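Local coordinates for transaminase (Bacillus megaterium, PDB 5G0A), which probably transfers amino groups between amines and carbonyl compounds with pyridoxal-5'-phosphate as cofactor, favouring S-configured amines, at residues K429-G434 and D455-A460. Sequence-based numbering, arbitrary orientation.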
loop_
_atom_site.group_PDB
_atom_site.type_symbol
_atom_site.label_atom_id
_atom_site.label_comp_id
_atom_site.label_asym_id
_atom_site.label_seq_id
_atom_site.Cartn_x
_atom_site.Cartn_y
_atom_site.Cartn_z
ATOM N N LYS B 429 -19.573 22.250 -39.841
ATOM C CA LYS B 429 -18.895 22.026 -41.119
ATOM C C LYS B 429 -18.648 20.541 -41.428
ATOM O O LYS B 429 -17.917 20.208 -42.369
ATOM C CB LYS B 429 -17.579 22.819 -41.161
ATOM C CG LYS B 429 -17.749 24.336 -41.087
ATOM C CD LYS B 429 -18.337 24.923 -42.367
ATOM C CE LYS B 429 -17.319 24.936 -43.503
ATOM N NZ LYS B 429 -17.881 25.442 -44.794
ATOM N N GLY B 430 -19.269 19.664 -40.633
ATOM C CA GLY B 430 -19.104 18.209 -40.759
ATOM C C GLY B 430 -17.713 17.695 -40.406
ATOM O O GLY B 430 -17.291 16.663 -40.929
ATOM N N VAL B 431 -16.999 18.422 -39.544
ATOM C CA VAL B 431 -15.637 18.061 -39.144
ATOM C C VAL B 431 -15.596 17.804 -37.644
ATOM O O VAL B 431 -16.202 18.549 -36.857
ATOM C CB VAL B 431 -14.591 19.135 -39.549
ATOM C CG1 VAL B 431 -13.204 18.797 -39.004
ATOM C CG2 VAL B 431 -14.521 19.275 -41.070
ATOM N N LEU B 432 -14.934 16.705 -37.262
ATOM C CA LEU B 432 -14.664 16.393 -35.852
ATOM C C LEU B 432 -13.232 16.799 -35.550
ATOM O O LEU B 432 -12.292 16.207 -36.069
ATOM C CB LEU B 432 -14.847 14.879 -35.583
ATOM C CG LEU B 432 -16.260 14.333 -35.854
ATOM C CD1 LEU B 432 -16.281 12.814 -35.980
ATOM C CD2 LEU B 432 -17.212 14.782 -34.751
ATOM N N ILE B 433 -13.061 17.817 -34.721
ATOM C CA ILE B 433 -11.723 18.315 -34.379
ATOM C C ILE B 433 -11.855 19.039 -33.054
ATOM O O ILE B 433 -12.909 19.615 -32.776
ATOM C CB ILE B 433 -11.133 19.226 -35.498
ATOM C CG1 ILE B 433 -9.616 19.394 -35.349
ATOM C CG2 ILE B 433 -11.851 20.577 -35.553
ATOM C CD1 ILE B 433 -8.898 19.839 -36.618
ATOM N N GLY B 434 -10.814 18.970 -32.230
ATOM C CA GLY B 434 -10.853 19.534 -30.886
ATOM C C GLY B 434 -9.711 19.022 -30.038
ATOM O O GLY B 434 -8.569 18.953 -30.504
ATOM N N ASP B 455 -7.166 20.196 -45.780
ATOM C CA ASP B 455 -7.736 21.524 -46.100
ATOM C C ASP B 455 -9.130 21.725 -45.512
ATOM O O ASP B 455 -9.420 22.778 -44.951
ATOM C CB ASP B 455 -7.782 21.764 -47.620
ATOM C CG ASP B 455 -6.400 21.945 -48.232
ATOM O OD1 ASP B 455 -5.403 22.063 -47.489
ATOM O OD2 ASP B 455 -6.310 21.949 -49.472
ATOM N N LYS B 456 -9.981 20.706 -45.628
ATOM C CA LYS B 456 -11.335 20.760 -45.074
ATOM C C LYS B 456 -11.327 20.897 -43.547
ATOM O O LYS B 456 -12.110 21.653 -42.975
ATOM C CB LYS B 456 -12.142 19.532 -45.526
ATOM C CG LYS B 456 -13.544 19.433 -44.934
ATOM C CD LYS B 456 -14.373 18.371 -45.642
ATOM C CE LYS B 456 -15.580 17.950 -44.811
ATOM N NZ LYS B 456 -16.273 16.794 -45.445
ATOM N N ALA B 457 -10.435 20.160 -42.889
ATOM C CA ALA B 457 -10.348 20.216 -41.445
ATOM C C ALA B 457 -9.840 21.585 -40.980
ATOM O O ALA B 457 -10.379 22.171 -40.037
ATOM C CB ALA B 457 -9.461 19.087 -40.924
ATOM N N MET B 458 -8.831 22.105 -41.670
ATOM C CA MET B 458 -8.240 23.398 -41.287
ATOM C C MET B 458 -9.208 24.562 -41.532
ATOM O O MET B 458 -9.265 25.515 -40.752
ATOM C CB MET B 458 -6.915 23.617 -42.004
ATOM C CG MET B 458 -5.792 22.687 -41.563
ATOM S SD MET B 458 -5.286 22.882 -39.846
ATOM C CE MET B 458 -5.999 21.423 -39.073
ATOM N N ASP B 459 -9.977 24.465 -42.609
ATOM C CA ASP B 459 -11.100 25.374 -42.847
ATOM C C ASP B 459 -12.097 25.406 -41.693
ATOM O O ASP B 459 -12.496 26.483 -41.243
ATOM C CB ASP B 459 -11.819 25.010 -44.148
ATOM C CG ASP B 459 -11.348 25.836 -45.323
ATOM O OD1 ASP B 459 -11.629 27.055 -45.339
ATOM O OD2 ASP B 459 -10.713 25.271 -46.240
ATOM N N ALA B 460 -12.497 24.229 -41.207
ATOM C CA ALA B 460 -13.463 24.148 -40.117
ATOM C C ALA B 460 -12.905 24.758 -38.845
ATOM O O ALA B 460 -13.642 25.368 -38.082
ATOM C CB ALA B 460 -13.890 22.702 -39.872
HETATM O O HOH W 1 -18.054 15.931 -43.596
#
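V431 drops its isopropyl group onto the flank of the helix that carries K456, A457 and A460. Its branch carbon CB lies 3.6 Å from A460 CB, in close apolar packing. The two methyls then part: with CG1 anti to the backbone N (chi1 175°), that branch faces the helix backbone at A457, 4.0 Å from its CA, while CG2 touches both A460 CB and the aliphatic chain of K456, 4.0 Å from K456 CG. K429 adds its CB against the same A460 methyl, at 3.9 Å; the rest of its chain, bent beyond CG, belongs to an exposed residue.

Two residues beyond V431, I433 CD1 meets M458 CE at 4.1 Å, the side chains crossing at about a right angle. M458 starts away from the strand, and bends at chi2 and chi3 bring CE back to this contact.

The arrangement joins the short strand 431-432 to helix 451-468, which packs across one face of it. Within this chain that strand is an outermost one of a small mixed sheet, in what is probably the small domain of this class-III, fold-type I aminotransferase. No direct hydrogen bond links the two segments. Beside the apolar contact a water donates to G430 O, at 2.9 Å, and accepts from K456 NZ, at 2.7 Å; the extended lysine chain carries its ammonium to that water, and K456 NZ is also hydrogen-bonded to Y43 OH.

Farther out, backbone bonds from G430 and L432 to L53 fix the strand beside strand 51-54. A426 of helix 418-427 touches both I433 and A460, F55 packs on I433 and A457, and M458 also touches L368 and L371 of helix 353-374.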